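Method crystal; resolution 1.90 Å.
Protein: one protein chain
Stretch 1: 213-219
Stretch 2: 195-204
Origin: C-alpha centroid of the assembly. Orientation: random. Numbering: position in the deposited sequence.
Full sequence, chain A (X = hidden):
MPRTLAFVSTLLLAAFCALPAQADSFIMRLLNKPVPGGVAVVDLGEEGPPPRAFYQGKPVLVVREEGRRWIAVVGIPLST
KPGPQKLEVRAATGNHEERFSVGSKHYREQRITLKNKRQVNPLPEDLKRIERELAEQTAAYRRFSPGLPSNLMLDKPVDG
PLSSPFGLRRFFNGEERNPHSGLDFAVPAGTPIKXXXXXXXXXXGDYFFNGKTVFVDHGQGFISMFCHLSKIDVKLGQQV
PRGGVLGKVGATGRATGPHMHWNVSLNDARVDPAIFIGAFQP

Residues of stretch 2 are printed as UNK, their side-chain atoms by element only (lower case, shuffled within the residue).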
# COMPACT_ATOMS: atom_id res chain seq x y z
N THR A 213 15.37 -2.80 -1.79
CA THR A 213 13.92 -2.73 -1.64
C THR A 213 13.60 -2.75 -0.17
O THR A 213 14.21 -3.52 0.56
CB THR A 213 13.23 -3.92 -2.36
OG1 THR A 213 13.61 -3.92 -3.74
CG2 THR A 213 11.69 -3.84 -2.26
N VAL A 214 12.67 -1.89 0.24
CA VAL A 214 12.20 -1.86 1.62
C VAL A 214 10.66 -1.83 1.68
O VAL A 214 10.03 -1.08 0.95
CB VAL A 214 12.86 -0.69 2.44
CG1 VAL A 214 12.63 0.69 1.79
CG2 VAL A 214 12.41 -0.71 3.90
N PHE A 215 10.09 -2.68 2.53
CA PHE A 215 8.64 -2.71 2.77
C PHE A 215 8.35 -2.19 4.18
O PHE A 215 8.94 -2.67 5.15
CB PHE A 215 8.10 -4.13 2.71
CG PHE A 215 7.98 -4.72 1.33
CD1 PHE A 215 6.74 -5.11 0.84
CD2 PHE A 215 9.10 -4.98 0.55
CE1 PHE A 215 6.62 -5.71 -0.40
CE2 PHE A 215 8.98 -5.56 -0.71
CZ PHE A 215 7.74 -5.92 -1.18
N VAL A 216 7.41 -1.25 4.28
CA VAL A 216 6.94 -0.70 5.55
C VAL A 216 5.46 -1.02 5.78
O VAL A 216 4.58 -0.61 5.00
CB VAL A 216 7.16 0.84 5.64
CG1 VAL A 216 6.66 1.38 6.97
CG2 VAL A 216 8.63 1.19 5.45
N ASP A 217 5.19 -1.75 6.85
CA ASP A 217 3.84 -2.16 7.20
C ASP A 217 3.17 -1.08 8.07
O ASP A 217 3.49 -0.94 9.24
CB ASP A 217 3.88 -3.53 7.89
CG ASP A 217 2.52 -4.00 8.39
OD1 ASP A 217 1.49 -3.55 7.87
OD2 ASP A 217 2.49 -4.85 9.32
N HIS A 218 2.23 -0.33 7.49
CA HIS A 218 1.49 0.67 8.26
C HIS A 218 0.40 0.06 9.15
O HIS A 218 -0.15 0.75 9.99
CB HIS A 218 0.92 1.78 7.36
CG HIS A 218 1.91 2.33 6.39
ND1 HIS A 218 3.05 3.00 6.79
CD2 HIS A 218 1.95 2.30 5.03
CE1 HIS A 218 3.75 3.35 5.72
NE2 HIS A 218 3.09 2.95 4.64
N GLY A 219 0.10 -1.22 8.93
CA GLY A 219 -0.88 -1.96 9.72
C GLY A 219 -2.06 -2.43 8.88
O GLY A 219 -2.49 -1.74 7.96
N UNK A 195 9.18 7.88 5.42
CA UNK A 195 7.98 7.06 5.66
C UNK A 195 6.72 7.91 5.49
O UNK A 195 6.57 8.94 6.16
c UNK A 195 8.02 6.44 7.03
N UNK A 196 5.83 7.52 4.57
CA UNK A 196 4.56 8.24 4.31
C UNK A 196 3.59 8.21 5.50
O UNK A 196 2.76 9.11 5.63
c UNK A 196 5.99 6.37 3.65
c UNK A 196 5.10 6.75 2.49
c UNK A 196 3.96 7.47 3.12
N UNK A 197 3.70 7.16 6.32
CA UNK A 197 3.00 7.00 7.60
C UNK A 197 3.92 6.19 8.49
O UNK A 197 4.89 5.61 8.00
c UNK A 197 1.68 6.25 7.41
N UNK A 198 3.59 6.09 9.78
CA UNK A 198 4.37 5.23 10.69
C UNK A 198 4.22 3.77 10.30
O UNK A 198 3.25 3.39 9.64
c UNK A 198 3.95 5.43 12.14
N UNK A 199 5.18 2.94 10.68
CA UNK A 199 5.09 1.52 10.37
C UNK A 199 6.31 0.72 10.75
O UNK A 199 7.31 1.28 11.20
N UNK A 200 6.22 -0.59 10.57
CA UNK A 200 7.31 -1.49 10.88
C UNK A 200 7.94 -1.98 9.56
O UNK A 200 7.21 -2.33 8.63
c UNK A 200 6.75 -4.39 14.29
n UNK A 200 6.67 -5.52 15.25
c UNK A 200 7.89 -3.65 12.16
c UNK A 200 6.81 -2.66 11.73
c UNK A 200 7.30 -4.83 12.94
N UNK A 201 9.27 -1.97 9.50
CA UNK A 201 10.00 -2.53 8.35
C UNK A 201 9.85 -4.05 8.39
O UNK A 201 10.35 -4.71 9.30
c UNK A 201 12.22 -2.64 7.13
c UNK A 201 11.62 -0.58 8.44
c UNK A 201 11.50 -2.11 8.37
N UNK A 202 9.11 -4.59 7.43
CA UNK A 202 8.82 -6.03 7.40
C UNK A 202 9.60 -6.78 6.31
O UNK A 202 9.56 -8.02 6.26
c UNK A 202 6.72 -5.66 6.01
c UNK A 202 7.30 -6.32 7.27
c UNK A 202 5.37 -6.25 5.53
c UNK A 202 6.58 -5.88 8.55
N UNK A 203 10.30 -6.04 5.47
CA UNK A 203 11.15 -6.67 4.42
C UNK A 203 12.22 -5.73 3.88
O UNK A 203 11.96 -4.57 3.60
c UNK A 203 11.77 -9.22 2.78
c UNK A 203 10.01 -8.60 1.15
c UNK A 203 10.98 -8.07 2.18
c UNK A 203 10.29 -7.23 3.27
N UNK A 204 13.44 -6.26 3.78
CA UNK A 204 14.57 -5.57 3.17
C UNK A 204 15.20 -6.59 2.23
O UNK A 204 15.44 -7.73 2.61
c UNK A 204 15.59 -5.08 4.23
c UNK A 204 15.88 -3.47 6.21
c UNK A 204 16.93 -4.66 3.58
c UNK A 204 15.02 -3.89 5.00
O HOH W 1 0.86 3.14 10.91

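Position 195 has one side-chain carbon. Its CB comes no nearer to stretch 1 than 5.2 Å, from CG1 of Val-216. It is Ala-195.

Position 196 has three side-chain carbons that close a ring onto the backbone N. One ring carbon lies near CE1 of His-218. The ring identifies proline. CD of Pro-196 lies 4.3 Å from CE1 of His-218.

Position 197 again has a single carbon, and it points toward stretch 1. This CB lies over one face of the His-218 ring, 3.6 Å from ND1 of His-218. The residue is Ala-197, and the contact is a CH-pi interaction.

Position 198 has one carbon, directed away from stretch 1. The backbone makes the contact instead: ND1 of His-218 donates a hydrogen bond to O of position 198 at 2.9 Å. The residue is Ala-198.

Position 199 has no side-chain atoms. Its CA sits 3.1 Å from O of Asp-217 and 3.7 Å from CG1 of Val-216. An ideal CB here would clash with both of these stretch 1 atoms. This is Gly-199, and its bare CA lets the strands approach closely.

Position 200 has four carbons in a row ending in nitrogen. The chain starts on the same face as Asp-217, but its end leads away. This is lysine. The backbones of Lys-200 and Asp-217 exchange two hydrogen bonds, Lys-200 N to Asp-217 O at 3.1 Å and Asp-217 N to Lys-200 O at 2.8 Å.

Position 201 has three carbons, one carrying the other two. A branch carbon packs against CG2 of Val-214. This is valine. Val-201 shares a face with Val-214 and Val-216, and its CG1 packs 3.8 Å from CG2 of Val-214.

Position 202 has four carbons, forked at the first, with one arm two carbons long. They touch CB of Asp-217 and CB of Phe-215. This is isoleucine. CG2 of Ile-202 reaches CB of Asp-217 at 3.6 Å, and its CG1 lies 3.9 Å from CB of Phe-215. Its N donates to O of Phe-215 at 3.0 Å.

Position 203 also has four carbons, but the fork is at the second. An end carbon lies over one face of the Phe-215 ring. That makes it leucine. CD2 of Leu-203 is 3.7 Å from CE2 of Phe-215, in a CH-pi contact. Its O accepts from N of Phe-215 at 2.9 Å.

Position 204 has four carbons, forked at the first, with one two-carbon arm. One carbon lies near CG2 of Val-214. It is Ile-204. Its CG1 is 4.3 Å from CG2 of Val-214.

The contact is an antiparallel strand pairing. Phe-215 pairs with Leu-203, but Val-216 pairs with Val-201. The register therefore shifts by one, a beta bulge that places Ile-202 between the two bridges. His-218 anchors the loop through its bond to Ala-198 O. A water donates to Ala-198 O at 2.7 Å and to His-218 O at 2.8 Å.

Stretch 2, residues 195-204: APAAGKVILI
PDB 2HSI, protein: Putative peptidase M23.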